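Putative diguanylate cyclase (GGDEF) with PAS/PAC domain (Rhodopseudomonas palustris, PDB 3LIF) probably makes cyclic di-GMP from two GTP molecules as a membrane-bound enzyme, of which this chain is the extracellular sensor part with a PDC fold. Local coordinates at residues S99-H104 with F142-A147; H110-T115 with F128-R133. All coordinates share one frame; numbering follows the deposited sequence.

Interaction 1. Residues S99-H104 with F142-A147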
ATOM      1  N   SER A  99      14.578   6.849  -5.019  1.00 23.73           N
ATOM      2  CA  SER A  99      14.969   6.662  -3.582  1.00 22.82           C
ATOM      3  C   SER A  99      15.027   5.222  -3.146  1.00 23.07           C
ATOM      4  O   SER A  99      15.910   4.809  -2.344  1.00 23.38           O
ATOM      5  CB  SER A  99      14.024   7.378  -2.604  1.00 21.04           C
ATOM      6  OG  SER A  99      12.718   6.997  -2.902  1.00 20.18           O
ATOM      7  N   TYR A 100      14.062   4.452  -3.616  1.00 23.10           N
ATOM      8  CA  TYR A 100      14.093   3.052  -3.243  1.00 23.56           C
ATOM      9  C   TYR A 100      15.363   2.397  -3.724  1.00 24.75           C
ATOM     10  O   TYR A 100      15.902   1.511  -3.022  1.00 26.28           O
ATOM     11  CB  TYR A 100      12.893   2.296  -3.741  1.00 21.82           C
ATOM     12  CG  TYR A 100      12.725   2.258  -5.237  1.00 21.15           C
ATOM     13  CD1 TYR A 100      11.871   3.143  -5.853  1.00 18.59           C
ATOM     14  CD2 TYR A 100      13.378   1.302  -6.037  1.00 19.93           C
ATOM     15  CE1 TYR A 100      11.642   3.096  -7.192  1.00 19.00           C
ATOM     16  CE2 TYR A 100      13.157   1.258  -7.435  1.00 18.05           C
ATOM     17  CZ  TYR A 100      12.272   2.164  -7.976  1.00 20.04           C
ATOM     18  OH  TYR A 100      11.999   2.236  -9.312  1.00 20.95           O
ATOM     19  N   PHE A 101      15.859   2.823  -4.892  1.00 25.13           N
ATOM     20  CA  PHE A 101      17.097   2.262  -5.391  1.00 25.89           C
ATOM     21  C   PHE A 101      18.214   2.688  -4.500  1.00 27.72           C
ATOM     22  O   PHE A 101      18.980   1.848  -4.020  1.00 27.96           O
ATOM     23  CB  PHE A 101      17.408   2.666  -6.810  1.00 25.74           C
ATOM     24  CG  PHE A 101      18.828   2.361  -7.206  1.00 25.39           C
ATOM     25  CD1 PHE A 101      19.181   1.100  -7.620  1.00 23.43           C
ATOM     26  CD2 PHE A 101      19.808   3.343  -7.173  1.00 25.52           C
ATOM     27  CE1 PHE A 101      20.468   0.812  -7.996  1.00 23.73           C
ATOM     28  CE2 PHE A 101      21.139   3.037  -7.522  1.00 25.73           C
ATOM     29  CZ  PHE A 101      21.460   1.769  -7.915  1.00 24.30           C
ATOM     30  N   ARG A 102      18.323   3.993  -4.262  1.00 29.24           N
ATOM     31  CA  ARG A 102      19.323   4.454  -3.324  1.00 31.50           C
ATOM     32  C   ARG A 102      19.213   3.721  -1.974  1.00 31.46           C
ATOM     33  O   ARG A 102      20.214   3.369  -1.386  1.00 31.98           O
ATOM     34  CB  ARG A 102      19.290   5.990  -3.178  1.00 32.33           C
ATOM     35  CG  ARG A 102      20.107   6.644  -4.303  1.00 38.41           C
ATOM     36  CD  ARG A 102      20.099   8.135  -4.376  1.00 43.89           C
ATOM     37  NE  ARG A 102      18.758   8.600  -4.694  1.00 52.53           N
ATOM     38  CZ  ARG A 102      17.918   9.083  -3.764  1.00 55.72           C
ATOM     39  NH1 ARG A 102      18.314   9.130  -2.491  1.00 56.85           N
ATOM     40  NH2 ARG A 102      16.696   9.530  -4.084  1.00 53.79           N
ATOM     41  N   TYR A 103      18.010   3.476  -1.478  1.00 31.67           N
ATOM     42  CA  TYR A 103      17.914   2.892  -0.171  1.00 32.13           C
ATOM     43  C   TYR A 103      18.466   1.442  -0.147  1.00 32.52           C
ATOM     44  O   TYR A 103      19.251   1.060   0.735  1.00 31.72           O
ATOM     45  CB  TYR A 103      16.483   2.973   0.310  1.00 32.68           C
ATOM     46  CG  TYR A 103      16.240   2.182   1.569  1.00 36.66           C
ATOM     47  CD1 TYR A 103      15.972   0.807   1.495  1.00 39.90           C
ATOM     48  CD2 TYR A 103      16.288   2.785   2.838  1.00 38.57           C
ATOM     49  CE1 TYR A 103      15.764   0.042   2.645  1.00 42.11           C
ATOM     50  CE2 TYR A 103      16.078   2.034   3.999  1.00 41.97           C
ATOM     51  CZ  TYR A 103      15.810   0.651   3.897  1.00 44.47           C
ATOM     52  OH  TYR A 103      15.570  -0.150   5.021  1.00 46.03           O
ATOM     53  N   HIS A 104      18.114   0.627  -1.132  1.00 32.01           N
ATOM     54  CA  HIS A 104      18.646  -0.702  -1.100  1.00 32.32           C
ATOM     55  C   HIS A 104      20.119  -0.803  -1.331  1.00 33.60           C
ATOM     56  O   HIS A 104      20.737  -1.788  -0.894  1.00 34.12           O
ATOM     57  CB  HIS A 104      17.901  -1.595  -2.063  1.00 32.27           C
ATOM     58  CG  HIS A 104      16.494  -1.834  -1.630  1.00 32.93           C
ATOM     59  ND1 HIS A 104      15.403  -1.620  -2.453  1.00 34.83           N
ATOM     60  CD2 HIS A 104      15.992  -2.157  -0.418  1.00 30.22           C
ATOM     61  CE1 HIS A 104      14.287  -1.856  -1.787  1.00 32.60           C
ATOM     62  NE2 HIS A 104      14.618  -2.173  -0.547  1.00 35.41           N
ATOM     63  N   PHE A 142      23.231  -6.186  -5.745  1.00 31.95           N
ATOM     64  CA  PHE A 142      23.154  -6.533  -7.156  1.00 29.55           C
ATOM     65  C   PHE A 142      22.004  -5.809  -7.898  1.00 29.58           C
ATOM     66  O   PHE A 142      21.735  -6.116  -9.067  1.00 29.96           O
ATOM     67  CB  PHE A 142      23.059  -8.060  -7.287  1.00 28.68           C
ATOM     68  CG  PHE A 142      23.140  -8.567  -8.702  1.00 28.96           C
ATOM     69  CD1 PHE A 142      24.377  -8.782  -9.327  1.00 27.25           C
ATOM     70  CD2 PHE A 142      22.002  -8.849  -9.413  1.00 29.74           C
ATOM     71  CE1 PHE A 142      24.455  -9.232 -10.597  1.00 26.02           C
ATOM     72  CE2 PHE A 142      22.083  -9.327 -10.716  1.00 30.80           C
ATOM     73  CZ  PHE A 142      23.316  -9.500 -11.312  1.00 27.05           C
ATOM     74  N   GLY A 143      21.350  -4.832  -7.252  1.00 29.55           N
ATOM     75  CA  GLY A 143      20.165  -4.052  -7.833  1.00 29.77           C
ATOM     76  C   GLY A 143      18.990  -4.420  -6.940  1.00 29.47           C
ATOM     77  O   GLY A 143      19.092  -4.287  -5.698  1.00 28.89           O
ATOM     78  N   VAL A 144      17.818  -4.691  -7.482  1.00 29.43           N
ATOM     79  CA  VAL A 144      16.536  -4.090  -7.068  1.00 29.39           C
ATOM     80  C   VAL A 144      15.425  -4.754  -7.848  1.00 29.15           C
ATOM     81  O   VAL A 144      15.527  -4.808  -9.096  1.00 29.85           O
ATOM     82  CB  VAL A 144      16.400  -2.572  -6.942  1.00 29.97           C
ATOM     83  CG1 VAL A 144      14.964  -2.286  -6.604  1.00 29.49           C
ATOM     84  CG2 VAL A 144      17.230  -2.043  -5.785  1.00 28.04           C
ATOM     85  N   VAL A 145      14.442  -5.356  -7.151  1.00 27.87           N
ATOM     86  CA  VAL A 145      13.124  -5.675  -7.793  1.00 26.64           C
ATOM     87  C   VAL A 145      12.169  -4.662  -7.209  1.00 27.21           C
ATOM     88  O   VAL A 145      12.172  -4.453  -5.972  1.00 28.30           O
ATOM     89  CB  VAL A 145      12.411  -6.952  -7.290  1.00 26.71           C
ATOM     90  CG1 VAL A 145      11.876  -7.770  -8.421  1.00 24.34           C
ATOM     91  CG2 VAL A 145      13.199  -7.719  -6.253  1.00 24.88           C
ATOM     92  N   VAL A 146      11.298  -4.114  -8.036  1.00 26.82           N
ATOM     93  CA  VAL A 146      10.330  -3.124  -7.600  1.00 27.82           C
ATOM     94  C   VAL A 146       9.061  -3.619  -8.222  1.00 27.19           C
ATOM     95  O   VAL A 146       9.103  -4.057  -9.385  1.00 27.16           O
ATOM     96  CB  VAL A 146      10.405  -1.801  -8.445  1.00 29.54           C
ATOM     97  CG1 VAL A 146      10.042  -0.568  -7.617  1.00 30.40           C
ATOM     98  CG2 VAL A 146      11.698  -1.667  -9.239  1.00 28.58           C
ATOM     99  N   ALA A 147       7.934  -3.456  -7.546  1.00 25.87           N
ATOM    100  CA  ALA A 147       6.671  -3.709  -8.218  1.00 25.37           C
ATOM    101  C   ALA A 147       5.663  -2.670  -7.779  1.00 25.72           C
ATOM    102  O   ALA A 147       5.734  -2.137  -6.638  1.00 26.62           O
ATOM    103  CB  ALA A 147       6.177  -5.092  -7.939  1.00 25.72           C
TER

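Interaction 2. Residues H110-T115 with F128-R133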
ATOM      1  N   HIS A 110      16.166  -7.059   4.454  1.00 42.49           N
ATOM      2  CA  HIS A 110      15.182  -7.766   3.661  1.00 41.58           C
ATOM      3  C   HIS A 110      13.789  -7.184   3.674  1.00 41.03           C
ATOM      4  O   HIS A 110      12.889  -7.828   3.205  1.00 41.52           O
ATOM      5  CB  HIS A 110      15.129  -9.245   4.077  1.00 42.12           C
ATOM      6  CG  HIS A 110      16.482  -9.892   4.091  0.50 40.71           C
ATOM      7  ND1 HIS A 110      16.765 -11.058   3.411  0.50 39.36           N
ATOM      8  CD2 HIS A 110      17.644  -9.488   4.652  0.50 37.33           C
ATOM      9  CE1 HIS A 110      18.037 -11.360   3.581  0.50 38.88           C
ATOM     10  NE2 HIS A 110      18.593 -10.416   4.320  0.50 38.08           N
ATOM     11  N   THR A 111      13.603  -5.971   4.165  1.00 39.79           N
ATOM     12  CA  THR A 111      12.289  -5.368   4.216  1.00 38.87           C
ATOM     13  C   THR A 111      11.679  -5.124   2.840  1.00 37.28           C
ATOM     14  O   THR A 111      12.328  -4.543   2.010  1.00 37.44           O
ATOM     15  CB  THR A 111      12.418  -3.982   4.870  1.00 40.27           C
ATOM     16  OG1 THR A 111      12.744  -4.133   6.268  1.00 42.09           O
ATOM     17  CG2 THR A 111      11.106  -3.152   4.700  1.00 39.67           C
ATOM     18  N   LEU A 112      10.432  -5.531   2.592  1.00 35.35           N
ATOM     19  CA  LEU A 112       9.690  -5.021   1.452  1.00 33.05           C
ATOM     20  C   LEU A 112       9.725  -3.516   1.708  1.00 32.10           C
ATOM     21  O   LEU A 112       9.421  -3.121   2.795  1.00 33.05           O
ATOM     22  CB  LEU A 112       8.290  -5.446   1.602  1.00 32.17           C
ATOM     23  CG  LEU A 112       7.620  -6.165   0.465  1.00 33.88           C
ATOM     24  CD1 LEU A 112       6.107  -5.777   0.402  1.00 28.82           C
ATOM     25  CD2 LEU A 112       8.297  -5.915  -0.845  1.00 32.34           C
ATOM     26  N   LEU A 113      10.150  -2.662   0.787  1.00 30.68           N
ATOM     27  CA  LEU A 113      10.180  -1.228   1.109  1.00 28.43           C
ATOM     28  C   LEU A 113       9.000  -0.659   0.403  1.00 27.38           C
ATOM     29  O   LEU A 113       8.719  -1.050  -0.772  1.00 27.18           O
ATOM     30  CB  LEU A 113      11.407  -0.570   0.550  1.00 28.01           C
ATOM     31  CG  LEU A 113      11.983   0.764   1.054  1.00 28.34           C
ATOM     32  CD1 LEU A 113      12.301   1.657  -0.216  1.00 29.68           C
ATOM     33  CD2 LEU A 113      11.252   1.550   2.114  1.00 18.22           C
ATOM     34  N   ILE A 114       8.277   0.218   1.098  1.00 25.49           N
ATOM     35  CA  ILE A 114       7.128   0.854   0.442  1.00 25.23           C
ATOM     36  C   ILE A 114       7.438   2.286   0.158  1.00 24.58           C
ATOM     37  O   ILE A 114       7.844   3.002   1.031  1.00 25.63           O
ATOM     38  CB  ILE A 114       5.840   0.797   1.276  1.00 25.96           C
ATOM     39  CG1 ILE A 114       5.509  -0.654   1.633  1.00 23.77           C
ATOM     40  CG2 ILE A 114       4.669   1.524   0.534  1.00 22.29           C
ATOM     41  CD1 ILE A 114       4.533  -0.726   2.668  1.00 22.37           C
ATOM     42  N   THR A 115       7.271   2.701  -1.073  1.00 23.60           N
ATOM     43  CA  THR A 115       7.769   3.999  -1.483  1.00 23.43           C
ATOM     44  C   THR A 115       6.685   4.657  -2.300  1.00 23.29           C
ATOM     45  O   THR A 115       6.018   3.981  -3.102  1.00 23.78           O
ATOM     46  CB  THR A 115       8.952   3.795  -2.409  1.00 23.44           C
ATOM     47  OG1 THR A 115      10.025   3.233  -1.654  1.00 23.46           O
ATOM     48  CG2 THR A 115       9.371   5.100  -3.037  1.00 22.56           C
ATOM     49  N   PHE A 128       2.052   4.010  -5.695  1.00 23.72           N
ATOM     50  CA  PHE A 128       2.984   3.529  -4.695  1.00 23.44           C
ATOM     51  C   PHE A 128       3.598   2.213  -5.171  1.00 22.96           C
ATOM     52  O   PHE A 128       3.038   1.482  -6.013  1.00 21.84           O
ATOM     53  CB  PHE A 128       2.286   3.288  -3.366  1.00 23.61           C
ATOM     54  CG  PHE A 128       1.980   4.526  -2.643  1.00 23.58           C
ATOM     55  CD1 PHE A 128       0.951   5.339  -3.077  1.00 20.92           C
ATOM     56  CD2 PHE A 128       2.764   4.899  -1.542  1.00 24.58           C
ATOM     57  CE1 PHE A 128       0.677   6.515  -2.419  1.00 24.75           C
ATOM     58  CE2 PHE A 128       2.519   6.068  -0.848  1.00 25.02           C
ATOM     59  CZ  PHE A 128       1.472   6.897  -1.290  1.00 27.74           C
ATOM     60  N   VAL A 129       4.718   1.880  -4.560  1.00 22.47           N
ATOM     61  CA  VAL A 129       5.537   0.855  -5.098  1.00 22.81           C
ATOM     62  C   VAL A 129       6.197   0.154  -3.944  1.00 24.03           C
ATOM     63  O   VAL A 129       6.382   0.751  -2.860  1.00 25.00           O
ATOM     64  CB  VAL A 129       6.578   1.533  -6.029  1.00 22.49           C
ATOM     65  CG1 VAL A 129       8.024   1.226  -5.640  1.00 19.89           C
ATOM     66  CG2 VAL A 129       6.255   1.249  -7.417  1.00 20.58           C
ATOM     67  N   VAL A 130       6.617  -1.079  -4.194  1.00 24.31           N
ATOM     68  CA  VAL A 130       7.118  -1.952  -3.145  1.00 24.80           C
ATOM     69  C   VAL A 130       8.410  -2.554  -3.729  1.00 26.02           C
ATOM     70  O   VAL A 130       8.500  -2.748  -4.987  1.00 26.98           O
ATOM     71  CB  VAL A 130       6.006  -3.023  -2.926  1.00 25.34           C
ATOM     72  CG1 VAL A 130       6.174  -4.269  -3.846  1.00 21.78           C
ATOM     73  CG2 VAL A 130       5.808  -3.350  -1.489  1.00 25.00           C
ATOM     74  N   SER A 131       9.435  -2.794  -2.897  1.00 25.42           N
ATOM     75  CA  SER A 131      10.719  -3.176  -3.478  1.00 25.56           C
ATOM     76  C   SER A 131      11.645  -3.958  -2.548  1.00 26.88           C
ATOM     77  O   SER A 131      11.603  -3.816  -1.318  1.00 25.44           O
ATOM     78  CB  SER A 131      11.455  -1.909  -4.019  1.00 25.46           C
ATOM     79  OG  SER A 131      12.038  -1.122  -2.974  1.00 24.15           O
ATOM     80  N   ARG A 132      12.525  -4.759  -3.154  1.00 28.31           N
ATOM     81  CA  ARG A 132      13.483  -5.580  -2.379  1.00 29.10           C
ATOM     82  C   ARG A 132      14.904  -5.515  -2.939  1.00 29.25           C
ATOM     83  O   ARG A 132      15.108  -5.519  -4.165  1.00 31.19           O
ATOM     84  CB  ARG A 132      12.966  -7.050  -2.170  1.00 28.80           C
ATOM     85  CG  ARG A 132      12.418  -7.260  -0.750  1.00 30.85           C
ATOM     86  CD  ARG A 132      11.580  -8.556  -0.502  1.00 43.16           C
ATOM     87  NE  ARG A 132      12.414  -9.547   0.188  1.00 45.60           N
ATOM     88  CZ  ARG A 132      13.586  -9.179   0.666  1.00 46.99           C
ATOM     89  NH1 ARG A 132      13.932  -7.891   0.516  1.00 49.71           N
ATOM     90  NH2 ARG A 132      14.369 -10.038   1.291  1.00 45.68           N
ATOM     91  N   ARG A 133      15.887  -5.448  -2.056  1.00 29.43           N
ATOM     92  CA  ARG A 133      17.296  -5.525  -2.456  1.00 29.83           C
ATOM     93  C   ARG A 133      17.729  -6.843  -3.105  1.00 31.05           C
ATOM     94  O   ARG A 133      17.576  -7.889  -2.469  1.00 32.71           O
ATOM     95  CB  ARG A 133      18.147  -5.371  -1.230  1.00 28.90           C
ATOM     96  CG  ARG A 133      19.614  -5.415  -1.498  1.00 30.29           C
ATOM     97  CD  ARG A 133      20.350  -5.687  -0.207  1.00 35.18           C
ATOM     98  NE  ARG A 133      21.337  -4.656   0.016  1.00 41.75           N
ATOM     99  CZ  ARG A 133      22.646  -4.868   0.055  1.00 41.30           C
ATOM    100  NH1 ARG A 133      23.107  -6.123  -0.105  1.00 39.39           N
ATOM    101  NH2 ARG A 133      23.459  -3.818   0.235  1.00 35.27           N
TER
HETATM  102  O   HOH W   1       9.861   0.726  -2.695  1.00 20.21           O

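Interaction 1. Residues S99-H104 with F142-A147
Val146 lays its CG1 methyl over one face of the Tyr100 ring, 3.8 Å from the ring centroid and 25° off the normal, a CH-pi contact displaced toward the rim. The ring atom nearest that methyl is CZ, and Val146 CG2 reaches Tyr100 CE2 at 3.7 Å. With CG between the backbone N and the carbonyl carbon (chi1 61°), the Tyr100 ring starts out toward the strand, where its edge at CD2 meets Val144 CG1 at 4.0 Å. The other Val144 methyl, CG2, sits between two residues of the helix: it comes within 3.8 Å of His104 CB and 4.1 Å of Phe101 CD1, the latter obliquely. An alanine at Tyr100 would probably leave Val146 CG1 without its aromatic cover and open a gap between helix and sheet. Tyr100 OH is hydrogen-bonded to a bound methylpentanediol, probably from the crystallisation liquor. Segment 99-104 runs at 136° to strand segment 142-147, their axes 8.3 Å apart at closest approach. Helix 99-106 thus lies across one face of the antiparallel sheet of the PDC-fold sensor domain, joined to it by apolar side chains. Beside strand 141-149 lie strands 70-76 and 126-135, and Tyr100 also touches Leu113 and Thr115 of strand 113-119.

Interaction 2. Residues H110-T115 with F128-R133
Leu113 to Thr115 pair with Val129 to Ser131 as antiparallel strands, Leu113-Ser131 and Thr115-Val129 being hydrogen-bonded pairs, with bonds from Leu113 N to Ser131 O (2.8 Å), Thr115 N to Val129 O (2.8 Å), Val129 N to Thr115 O (2.9 Å) and, weakly, Ser131 N to Leu113 O, and Ile114-Val130 the non-hydrogen-bonded pair between them. Leu113, Thr115, Val129 and Ser131 send their side chains to one face. There a water joins the two strands, donating to Leu113 O at 2.9 Å and hydrogen-bonded to Thr115 OG1 and Ser131 OG as well. Ser131 OG stands between its own N and carbonyl carbon (chi1 76°), which brings it to the water and also against Leu113 CB at 3.6 Å. On the other face Ile114 CG1 touches Val130 CG2 at 4.1 Å, the two side chains slanting across one another. Leu112 CD2 lies 3.6 Å from the same Val130 CG2, though the exact placing of this leucine is doubtful. Farther back, the Arg132 chain bends at chi3 (102°) and its guanidinium lies with one face over His110 O. The imidazole of His110 and the guanidinium are turned 46° apart, with Arg132 NH2 3.5 Å from His110 CG. Weak, long ion pairs link Arg132 NE to Asp36 and Asp40. This is a beta hairpin at one side of the antiparallel sheet: strand 113-119 is outermost within the chain, and strand 126-135 has strand 141-149 as its other neighbour. Helix 5-47 covers the Ile114 face through Phe32, while helix 99-106 lies over the opposite face, where Tyr100 also packs on Ser131.

Overall arrangement
Interactions 1 and 2 belong to the same five-stranded sheet of the PDC-type sensor domain, their centres about 8 Å apart. Along the chain the hairpin of interaction 2 is nested inside the loop closed by interaction 1. Strands 126-135 and 141-149 join them directly: Ala147 N lies 2.7 Å from Val130 O and Arg132 N 2.9 Å from Val145 O, both probable hydrogen bonds. The two faces divide the work, helix 99-106 lying over the one with Ser131 and Val146, and the long helix 5-47 over the one with Ile114. The bound methylpentanediol lies, at its nearest atoms, about 3 Å from the Tyr100 side chain and about 4 Å from that of Val129, so both contacts border the spot it occupies.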